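Local coordinates for protein arginase (RocF) (Helicobacter pylori, PDB 4G3H) that probably hydrolyses L-arginine to L-ornithine and urea at a site that holds two manganese ions, at residues 91-102 with 134-142; 1-9 with 77-88. All blocks are in the same frame, centred on the assembly; numbering follows the deposited sequence.

Contact 1: 91-102 with 134-142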
loop_
_atom_site.group_PDB
_atom_site.type_symbol
_atom_site.label_atom_id
_atom_site.label_comp_id
_atom_site.label_asym_id
_atom_site.label_seq_id
_atom_site.Cartn_x
_atom_site.Cartn_y
_atom_site.Cartn_z
ATOM N N HIS A 91 -2.220 -5.572 -3.085
ATOM C CA HIS A 91 -1.890 -4.216 -3.470
ATOM C C HIS A 91 -2.861 -3.512 -4.399
ATOM O O HIS A 91 -2.975 -2.292 -4.352
ATOM C CB HIS A 91 -0.478 -4.140 -4.055
ATOM C CG HIS A 91 0.349 -3.049 -3.451
ATOM N ND1 HIS A 91 -0.208 -2.006 -2.743
ATOM C CD2 HIS A 91 1.684 -2.844 -3.435
ATOM C CE1 HIS A 91 0.752 -1.207 -2.313
ATOM N NE2 HIS A 91 1.910 -1.694 -2.719
ATOM N N ALA A 92 -3.571 -4.255 -5.235
ATOM C CA ALA A 92 -4.517 -3.626 -6.148
ATOM C C ALA A 92 -5.554 -2.796 -5.392
ATOM O O ALA A 92 -6.063 -1.816 -5.927
ATOM C CB ALA A 92 -5.213 -4.683 -7.008
ATOM N N ASN A 93 -5.854 -3.180 -4.149
ATOM C CA ASN A 93 -6.838 -2.450 -3.342
ATOM C C ASN A 93 -6.363 -1.056 -2.943
ATOM O O ASN A 93 -7.149 -0.233 -2.471
ATOM C CB ASN A 93 -7.193 -3.232 -2.072
ATOM C CG ASN A 93 -7.919 -4.528 -2.367
ATOM O OD1 ASN A 93 -8.688 -4.615 -3.322
ATOM N ND2 ASN A 93 -7.695 -5.540 -1.531
ATOM N N MET A 94 -5.072 -0.801 -3.129
ATOM C CA MET A 94 -4.493 0.490 -2.786
ATOM C C MET A 94 -5.184 1.620 -3.553
ATOM O O MET A 94 -5.292 2.734 -3.055
ATOM C CB MET A 94 -2.986 0.477 -3.082
ATOM C CG MET A 94 -2.244 1.761 -2.752
ATOM S SD MET A 94 -2.132 2.910 -4.155
ATOM C CE MET A 94 -1.238 4.292 -3.392
ATOM N N PHE A 95 -5.662 1.331 -4.758
ATOM C CA PHE A 95 -6.330 2.363 -5.545
ATOM C C PHE A 95 -7.552 2.925 -4.826
ATOM O O PHE A 95 -7.608 4.120 -4.521
ATOM C CB PHE A 95 -6.765 1.822 -6.911
ATOM C CG PHE A 95 -7.559 2.810 -7.715
ATOM C CD1 PHE A 95 -6.981 4.004 -8.136
ATOM C CD2 PHE A 95 -8.898 2.576 -8.007
ATOM C CE1 PHE A 95 -7.725 4.955 -8.830
ATOM C CE2 PHE A 95 -9.655 3.525 -8.705
ATOM C CZ PHE A 95 -9.065 4.715 -9.114
ATOM N N GLY A 96 -8.531 2.062 -4.565
ATOM C CA GLY A 96 -9.738 2.498 -3.887
ATOM C C GLY A 96 -9.447 3.141 -2.541
ATOM O O GLY A 96 -10.050 4.152 -2.182
ATOM N N ILE A 97 -8.515 2.563 -1.792
ATOM C CA ILE A 97 -8.156 3.098 -0.481
ATOM C C ILE A 97 -7.549 4.505 -0.587
ATOM O O ILE A 97 -7.916 5.417 0.165
ATOM C CB ILE A 97 -7.130 2.171 0.231
ATOM C CG1 ILE A 97 -7.786 0.832 0.576
ATOM C CG2 ILE A 97 -6.606 2.835 1.493
ATOM C CD1 ILE A 97 -6.808 -0.218 1.062
ATOM N N PHE A 98 -6.619 4.672 -1.523
ATOM C CA PHE A 98 -5.941 5.949 -1.705
ATOM C C PHE A 98 -6.868 7.036 -2.254
ATOM O O PHE A 98 -6.736 8.206 -1.887
ATOM C CB PHE A 98 -4.723 5.773 -2.622
ATOM C CG PHE A 98 -3.804 6.958 -2.636
ATOM C CD1 PHE A 98 -3.122 7.336 -1.485
ATOM C CD2 PHE A 98 -3.632 7.711 -3.798
ATOM C CE1 PHE A 98 -2.282 8.453 -1.492
ATOM C CE2 PHE A 98 -2.798 8.824 -3.814
ATOM C CZ PHE A 98 -2.122 9.198 -2.660
ATOM N N GLN A 99 -7.798 6.657 -3.129
ATOM C CA GLN A 99 -8.738 7.627 -3.676
ATOM C C GLN A 99 -9.571 8.181 -2.522
ATOM O O GLN A 99 -9.881 9.376 -2.483
ATOM C CB GLN A 99 -9.660 6.987 -4.719
ATOM C CG GLN A 99 -8.974 6.607 -6.029
ATOM C CD GLN A 99 -8.226 7.770 -6.669
ATOM O OE1 GLN A 99 -7.060 8.015 -6.373
ATOM N NE2 GLN A 99 -8.905 8.497 -7.546
ATOM N N ALA A 100 -9.928 7.312 -1.579
ATOM C CA ALA A 100 -10.707 7.742 -0.422
ATOM C C ALA A 100 -9.853 8.708 0.401
ATOM O O ALA A 100 -10.342 9.719 0.908
ATOM C CB ALA A 100 -11.095 6.543 0.419
ATOM N N PHE A 101 -8.568 8.383 0.515
ATOM C CA PHE A 101 -7.609 9.195 1.255
ATOM C C PHE A 101 -7.506 10.593 0.623
ATOM O O PHE A 101 -7.526 11.607 1.327
ATOM C CB PHE A 101 -6.244 8.510 1.223
ATOM C CG PHE A 101 -5.221 9.137 2.116
ATOM C CD1 PHE A 101 -5.287 8.967 3.499
ATOM C CD2 PHE A 101 -4.166 9.869 1.579
ATOM C CE1 PHE A 101 -4.316 9.510 4.335
ATOM C CE2 PHE A 101 -3.185 10.418 2.408
ATOM C CZ PHE A 101 -3.263 10.236 3.791
ATOM N N ARG A 102 -7.377 10.629 -0.702
ATOM C CA ARG A 102 -7.287 11.884 -1.446
ATOM C C ARG A 102 -8.595 12.660 -1.296
ATOM O O ARG A 102 -8.589 13.878 -1.150
ATOM C CB ARG A 102 -7.053 11.612 -2.934
ATOM C CG ARG A 102 -5.789 10.842 -3.253
ATOM C CD ARG A 102 -5.758 10.444 -4.726
ATOM N NE ARG A 102 -5.618 11.601 -5.609
ATOM C CZ ARG A 102 -5.617 11.528 -6.938
ATOM N NH1 ARG A 102 -5.758 10.353 -7.541
ATOM N NH2 ARG A 102 -5.464 12.630 -7.664
ATOM N N GLY A 134 -1.080 -5.878 -10.227
ATOM C CA GLY A 134 -2.024 -4.904 -10.747
ATOM C C GLY A 134 -1.394 -3.574 -11.132
ATOM O O GLY A 134 -0.178 -3.472 -11.311
ATOM N N MET A 135 -2.230 -2.546 -11.257
ATOM C CA MET A 135 -1.764 -1.217 -11.637
ATOM C C MET A 135 -2.417 -0.091 -10.828
ATOM O O MET A 135 -2.890 0.902 -11.395
ATOM C CB MET A 135 -2.031 -0.992 -13.122
ATOM C CG MET A 135 -3.429 -1.402 -13.551
ATOM S SD MET A 135 -3.898 -0.729 -15.153
ATOM C CE MET A 135 -2.727 -1.541 -16.231
ATOM N N PRO A 136 -2.444 -0.222 -9.490
ATOM C CA PRO A 136 -3.058 0.831 -8.676
ATOM C C PRO A 136 -2.415 2.199 -8.886
ATOM O O PRO A 136 -3.112 3.207 -8.973
ATOM C CB PRO A 136 -2.890 0.310 -7.245
ATOM C CG PRO A 136 -1.651 -0.518 -7.327
ATOM C CD PRO A 136 -1.839 -1.259 -8.634
ATOM N N LEU A 137 -1.089 2.236 -8.969
ATOM C CA LEU A 137 -0.397 3.504 -9.164
ATOM C C LEU A 137 -0.616 4.048 -10.575
ATOM O O LEU A 137 -0.649 5.263 -10.777
ATOM C CB LEU A 137 1.104 3.357 -8.874
ATOM C CG LEU A 137 1.463 3.248 -7.383
ATOM C CD1 LEU A 137 2.968 3.176 -7.217
ATOM C CD2 LEU A 137 0.905 4.462 -6.629
ATOM N N GLY A 138 -0.770 3.146 -11.542
ATOM C CA GLY A 138 -1.010 3.566 -12.908
ATOM C C GLY A 138 -2.344 4.288 -12.988
ATOM O O GLY A 138 -2.534 5.173 -13.824
ATOM N N MET A 139 -3.271 3.909 -12.112
ATOM C CA MET A 139 -4.596 4.518 -12.069
ATOM C C MET A 139 -4.562 5.795 -11.236
ATOM O O MET A 139 -5.285 6.750 -11.516
ATOM C CB MET A 139 -5.604 3.538 -11.472
ATOM C CG MET A 139 -5.722 2.235 -12.243
ATOM S SD MET A 139 -6.875 1.108 -11.454
ATOM C CE MET A 139 -8.339 2.093 -11.542
ATOM N N VAL A 140 -3.728 5.805 -10.202
ATOM C CA VAL A 140 -3.601 6.983 -9.357
ATOM C C VAL A 140 -2.916 8.086 -10.152
ATOM O O VAL A 140 -3.248 9.263 -10.009
ATOM C CB VAL A 140 -2.762 6.680 -8.088
ATOM C CG1 VAL A 140 -2.289 7.977 -7.446
ATOM C CG2 VAL A 140 -3.596 5.884 -7.093
ATOM N N LEU A 141 -1.968 7.692 -11.001
ATOM C CA LEU A 141 -1.213 8.634 -11.823
ATOM C C LEU A 141 -1.856 8.934 -13.178
ATOM O O LEU A 141 -1.357 9.765 -13.935
ATOM C CB LEU A 141 0.193 8.100 -12.056
ATOM C CG LEU A 141 1.116 7.970 -10.843
ATOM C CD1 LEU A 141 2.405 7.283 -11.270
ATOM C CD2 LEU A 141 1.402 9.347 -10.259
ATOM N N ASN A 142 -2.954 8.256 -13.489
ATOM C CA ASN A 142 -3.639 8.462 -14.762
ATOM C C ASN A 142 -2.811 8.083 -15.982
ATOM O O ASN A 142 -2.906 8.723 -17.027
ATOM C CB ASN A 142 -4.096 9.912 -14.905
ATOM C CG ASN A 142 -5.513 10.117 -14.432
ATOM O OD1 ASN A 142 -5.786 10.127 -13.231
ATOM N ND2 ASN A 142 -6.434 10.264 -15.379
HETATM O O HOH W 1 -6.339 9.449 -10.134
#

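Contact 2: 1-9 with 77-88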
loop_
_atom_site.group_PDB
_atom_site.type_symbol
_atom_site.label_atom_id
_atom_site.label_comp_id
_atom_site.label_asym_id
_atom_site.label_seq_id
_atom_site.Cartn_x
_atom_site.Cartn_y
_atom_site.Cartn_z
ATOM N N MET A 1 -5.649 4.021 17.833
ATOM C CA MET A 1 -5.342 3.564 16.447
ATOM C C MET A 1 -6.484 2.726 15.880
ATOM O O MET A 1 -7.192 2.054 16.621
ATOM C CB MET A 1 -4.051 2.742 16.439
ATOM C CG MET A 1 -3.536 2.419 15.053
ATOM S SD MET A 1 -1.872 1.710 15.069
ATOM C CE MET A 1 -0.937 3.060 15.757
ATOM N N ILE A 2 -6.655 2.780 14.562
ATOM C CA ILE A 2 -7.699 2.021 13.878
ATOM C C ILE A 2 -7.055 0.942 13.001
ATOM O O ILE A 2 -6.160 1.230 12.205
ATOM C CB ILE A 2 -8.558 2.922 12.935
ATOM C CG1 ILE A 2 -9.120 4.131 13.694
ATOM C CG2 ILE A 2 -9.694 2.098 12.331
ATOM C CD1 ILE A 2 -10.094 3.775 14.795
ATOM N N LEU A 3 -7.509 -0.296 13.148
ATOM C CA LEU A 3 -6.989 -1.382 12.336
ATOM C C LEU A 3 -8.049 -1.735 11.299
ATOM O O LEU A 3 -9.157 -2.160 11.650
ATOM C CB LEU A 3 -6.673 -2.611 13.192
ATOM C CG LEU A 3 -6.286 -3.874 12.398
ATOM C CD1 LEU A 3 -5.022 -3.637 11.578
ATOM C CD2 LEU A 3 -6.078 -5.038 13.358
ATOM N N VAL A 4 -7.710 -1.541 10.026
ATOM C CA VAL A 4 -8.624 -1.838 8.929
ATOM C C VAL A 4 -8.187 -3.130 8.252
ATOM O O VAL A 4 -7.033 -3.272 7.850
ATOM C CB VAL A 4 -8.640 -0.700 7.874
ATOM C CG1 VAL A 4 -9.645 -1.028 6.777
ATOM C CG2 VAL A 4 -8.991 0.636 8.536
ATOM N N GLY A 5 -9.109 -4.079 8.149
ATOM C CA GLY A 5 -8.797 -5.347 7.516
ATOM C C GLY A 5 -9.662 -5.547 6.283
ATOM O O GLY A 5 -10.887 -5.591 6.382
ATOM N N LEU A 6 -9.029 -5.647 5.120
ATOM C CA LEU A 6 -9.757 -5.848 3.866
ATOM C C LEU A 6 -10.059 -7.331 3.655
ATOM O O LEU A 6 -9.243 -8.198 3.981
ATOM C CB LEU A 6 -8.938 -5.328 2.682
ATOM C CG LEU A 6 -8.879 -3.824 2.351
ATOM C CD1 LEU A 6 -9.831 -3.508 1.220
ATOM C CD2 LEU A 6 -9.194 -2.988 3.578
ATOM N N GLU A 7 -11.235 -7.612 3.108
ATOM C CA GLU A 7 -11.647 -8.979 2.836
ATOM C C GLU A 7 -12.556 -8.969 1.615
ATOM O O GLU A 7 -13.451 -8.122 1.504
ATOM C CB GLU A 7 -12.386 -9.564 4.049
ATOM C CG GLU A 7 -12.835 -11.008 3.865
ATOM C CD GLU A 7 -13.530 -11.572 5.091
ATOM O OE1 GLU A 7 -14.102 -12.678 4.988
ATOM O OE2 GLU A 7 -13.505 -10.915 6.156
ATOM N N ALA A 8 -12.325 -9.902 0.696
ATOM C CA ALA A 8 -13.134 -9.968 -0.515
ATOM C C ALA A 8 -14.586 -10.293 -0.195
ATOM O O ALA A 8 -14.874 -11.237 0.544
ATOM C CB ALA A 8 -12.568 -11.016 -1.480
ATOM N N GLU A 9 -15.504 -9.510 -0.746
ATOM C CA GLU A 9 -16.917 -9.774 -0.516
ATOM C C GLU A 9 -17.256 -11.188 -0.993
ATOM O O GLU A 9 -18.081 -11.869 -0.381
ATOM C CB GLU A 9 -17.792 -8.758 -1.258
ATOM C CG GLU A 9 -19.281 -9.060 -1.162
ATOM C CD GLU A 9 -20.143 -8.047 -1.894
ATOM O OE1 GLU A 9 -19.926 -7.833 -3.108
ATOM O OE2 GLU A 9 -21.046 -7.465 -1.257
ATOM N N VAL A 77 -13.225 5.960 7.573
ATOM C CA VAL A 77 -12.044 5.668 8.377
ATOM C C VAL A 77 -11.085 6.857 8.383
ATOM O O VAL A 77 -10.652 7.311 9.441
ATOM C CB VAL A 77 -11.288 4.421 7.838
ATOM C CG1 VAL A 77 -9.942 4.277 8.551
ATOM C CG2 VAL A 77 -12.139 3.168 8.036
ATOM N N PHE A 78 -10.769 7.378 7.202
ATOM C CA PHE A 78 -9.827 8.487 7.112
ATOM C C PHE A 78 -10.329 9.805 7.695
ATOM O O PHE A 78 -9.543 10.726 7.920
ATOM C CB PHE A 78 -9.387 8.684 5.661
ATOM C CG PHE A 78 -8.557 7.549 5.120
ATOM C CD1 PHE A 78 -7.485 7.039 5.855
ATOM C CD2 PHE A 78 -8.833 7.002 3.869
ATOM C CE1 PHE A 78 -6.695 5.995 5.348
ATOM C CE2 PHE A 78 -8.048 5.961 3.354
ATOM C CZ PHE A 78 -6.977 5.456 4.097
ATOM N N GLU A 79 -11.631 9.894 7.949
ATOM C CA GLU A 79 -12.203 11.108 8.517
ATOM C C GLU A 79 -12.030 11.166 10.034
ATOM O O GLU A 79 -12.173 12.228 10.637
ATOM C CB GLU A 79 -13.681 11.225 8.142
ATOM C CG GLU A 79 -13.894 11.628 6.688
ATOM C CD GLU A 79 -15.350 11.600 6.269
ATOM O OE1 GLU A 79 -15.643 11.987 5.116
ATOM O OE2 GLU A 79 -16.201 11.189 7.085
ATOM N N LYS A 80 -11.724 10.025 10.647
ATOM C CA LYS A 80 -11.503 9.973 12.091
ATOM C C LYS A 80 -10.096 10.502 12.358
ATOM O O LYS A 80 -9.243 10.474 11.473
ATOM C CB LYS A 80 -11.608 8.535 12.607
ATOM C CG LYS A 80 -12.939 7.864 12.338
ATOM C CD LYS A 80 -13.029 6.517 13.047
ATOM C CE LYS A 80 -12.979 6.687 14.562
ATOM N NZ LYS A 80 -13.108 5.401 15.304
ATOM N N LYS A 81 -9.851 10.972 13.576
ATOM C CA LYS A 81 -8.542 11.517 13.933
ATOM C C LYS A 81 -7.514 10.418 14.205
ATOM O O LYS A 81 -6.314 10.609 14.024
ATOM C CB LYS A 81 -8.669 12.400 15.178
ATOM C CG LYS A 81 -9.829 13.385 15.139
ATOM C CD LYS A 81 -9.707 14.362 13.982
ATOM C CE LYS A 81 -10.860 15.352 13.984
ATOM N NZ LYS A 81 -12.178 14.662 13.910
ATOM N N GLU A 82 -8.006 9.264 14.637
ATOM C CA GLU A 82 -7.168 8.124 14.974
ATOM C C GLU A 82 -6.333 7.591 13.803
ATOM O O GLU A 82 -6.820 7.486 12.679
ATOM C CB GLU A 82 -8.060 7.023 15.541
ATOM C CG GLU A 82 -7.378 6.155 16.569
ATOM C CD GLU A 82 -8.354 5.612 17.585
ATOM O OE1 GLU A 82 -7.954 4.757 18.402
ATOM O OE2 GLU A 82 -9.523 6.054 17.567
ATOM N N PHE A 83 -5.074 7.252 14.083
ATOM C CA PHE A 83 -4.159 6.745 13.062
ATOM C C PHE A 83 -4.627 5.398 12.520
ATOM O O PHE A 83 -4.936 4.481 13.284
ATOM C CB PHE A 83 -2.748 6.592 13.629
ATOM C CG PHE A 83 -1.704 6.393 12.575
ATOM C CD1 PHE A 83 -1.094 7.486 11.968
ATOM C CD2 PHE A 83 -1.373 5.115 12.137
ATOM C CE1 PHE A 83 -0.170 7.308 10.936
ATOM C CE2 PHE A 83 -0.454 4.928 11.105
ATOM C CZ PHE A 83 0.146 6.024 10.505
ATOM N N PRO A 84 -4.681 5.256 11.188
ATOM C CA PRO A 84 -5.129 3.987 10.617
ATOM C C PRO A 84 -4.036 3.051 10.096
ATOM O O PRO A 84 -3.151 3.456 9.333
ATOM C CB PRO A 84 -6.047 4.445 9.498
ATOM C CG PRO A 84 -5.255 5.608 8.932
ATOM C CD PRO A 84 -4.735 6.330 10.177
ATOM N N LEU A 85 -4.100 1.796 10.521
ATOM C CA LEU A 85 -3.169 0.781 10.042
ATOM C C LEU A 85 -4.047 -0.059 9.118
ATOM O O LEU A 85 -5.019 -0.671 9.560
ATOM C CB LEU A 85 -2.631 -0.070 11.192
ATOM C CG LEU A 85 -1.790 -1.260 10.723
ATOM C CD1 LEU A 85 -0.680 -0.795 9.797
ATOM C CD2 LEU A 85 -1.225 -1.976 11.928
ATOM N N ILE A 86 -3.705 -0.083 7.837
ATOM C CA ILE A 86 -4.513 -0.793 6.853
ATOM C C ILE A 86 -3.903 -2.054 6.236
ATOM O O ILE A 86 -2.900 -1.986 5.528
ATOM C CB ILE A 86 -4.887 0.165 5.700
ATOM C CG1 ILE A 86 -5.499 1.444 6.275
ATOM C CG2 ILE A 86 -5.862 -0.515 4.746
ATOM C CD1 ILE A 86 -5.448 2.605 5.329
ATOM N N LEU A 87 -4.479 -3.122 6.498
ATOM C CA LEU A 87 -4.247 -4.337 5.858
ATOM C C LEU A 87 -5.083 -4.591 4.638
ATOM O O LEU A 87 -6.012 -5.092 4.710
ATOM C CB LEU A 87 -4.110 -5.504 6.811
ATOM C CG LEU A 87 -3.611 -5.317 8.196
ATOM C CD1 LEU A 87 -3.861 -6.162 9.086
ATOM C CD2 LEU A 87 -2.351 -5.207 8.185
ATOM N N SER A 88 -4.540 -4.205 3.559
ATOM C CA SER A 88 -5.059 -4.159 2.270
ATOM C C SER A 88 -5.381 -5.424 1.486
ATOM O O SER A 88 -5.957 -5.363 0.651
ATOM C CB SER A 88 -4.463 -3.077 1.459
ATOM O OG SER A 88 -3.352 -3.331 0.970
#

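Contact 1: 91-102 with 134-142
The Phe95 ring is held between two aliphatic groups, one from each helix: the terminal methyl of Met139 lies over one face and CG of Gln99, one turn further along its own helix, covers the opposite face. Met139 CE stands 3.5 Å from the centroid of the Phe95 ring, 16° off the normal, a CH-pi contact, and its SD lies over the same face at 4.3 Å from that centroid, a Met-aromatic contact. The bend at the last torsion of Met139 (chi3 61°) lays the methyl over the ring. Val140 CG2 approaches the same ring at its edge, near the plane.

Val140 is the knob of a knobs-into-holes arrangement, seated among Phe95, Phe98, Gln99 and Arg102. Its CG1, anti to the backbone N, reaches Phe98 CE2 at 3.8 Å. One turn earlier, Pro136 CB packs 4.2 Å from Phe95 CB and also meets Met94 SD, while Met94 CE touches Leu137 CD2 at 3.9 Å.

At the far end Arg102 supplies the polar link. Its NH1 donates to Gln99 OE1 at 2.9 Å, in the carbonyl plane and on a lone pair, and also to a water 2.8 Å from NH1. That water lies within hydrogen-bonding reach of Val140 O, although other acceptors compete for its protons. A single water thus bridges the two helices at this end.

The axes of 94-102 and 136-140 approach to 9.1 Å and run at 35° to each other. His91, just ahead of helix 94-104, reaches a manganese ion beside Asp116 and Asp120. Phe98 meets Tyr230 of strand 228-234 edge-to-face, and helix 153-163 adds Leu162 against Phe95 and Met139.

Contact 2: 1-9 with 77-88
Two neighbouring parallel strands, 2-8 and 84-87, form this part of the eight-stranded parallel sheet at the centre of the arginase alpha/beta fold. The chain between them passes through helix 16-30 and strand 44-50 before helix 59-78 leads into strand 84-87. The backbone bonds alternate in the parallel manner: Ile2 N donates to Phe83 O, Leu85 N to Ile2 O, Val4 N to Leu85 O, Leu87 N to Val4 O and Leu6 N to Leu87 O. The Leu85 N to Ile2 O bond, 2.7 Å long, is nearly straight (172° at the hydrogen), whereas Leu87 N to Val4 O is more bent at 151°.

Side chains separate onto the two faces. Leu3, Leu85 and Leu87 share one. With CG of Leu3 swung opposite its backbone N (chi1 173°), Leu3 CD1 comes to lie against both leucines of the neighbouring strand, 3.7 Å from Leu87 CD1 and 4.1 Å from Leu85 CG. The other face carries Ile2, Val4, Pro84 and Ile86. Here Val4 CB meets Ile86 CG1 at 4.1 Å, and Val4 CG2 and Val77 CG1 reach toward each other tip to tip, 3.8 Å apart, which brings Val77, in the last part of helix 59-78, against the sheet.

Past the helix, Glu82 crosses Ile2 at about a right angle, its CB 3.6 Å from Ile2 CG1. Phe83 lies alongside Met1, both side chains pointing the same way, and Phe83 also touches Leu274 and Val277. On the far edge of strand 2-8, strand 44-50 pairs with Leu3 and Gly5 through Gln44 and Arg46.

At the beginning of the chain, the amino group of Met1 forms a salt bridge with Glu82 OE1, which also bonds Thr43 OG1; the modelled Met1 N to Glu82 OE1 distance, 2.5 Å, is very short and its exact value doubtful.

Followed from the N terminus, the chain starts on strand 2-8, passes through strand 44-50 and helix 59-78, and returns at strand 84-87, where contact 2 closes a loop of 67 residues. Contact 1 opens directly afterwards with 91-102 and closes at 134-142, spanning 31 residues that include strand 110-115. The two loops therefore follow in series, neither nested nor crossed. Their centres lie 15 Å apart, yet they meet: Asn93 ND2 stands 2.8 Å from Ser88 O, a probable hydrogen bond, and Phe78 packs against Ile97 and Phe101. Contact 2 ties sheet strands together; contact 1 joins helices beside the metal site.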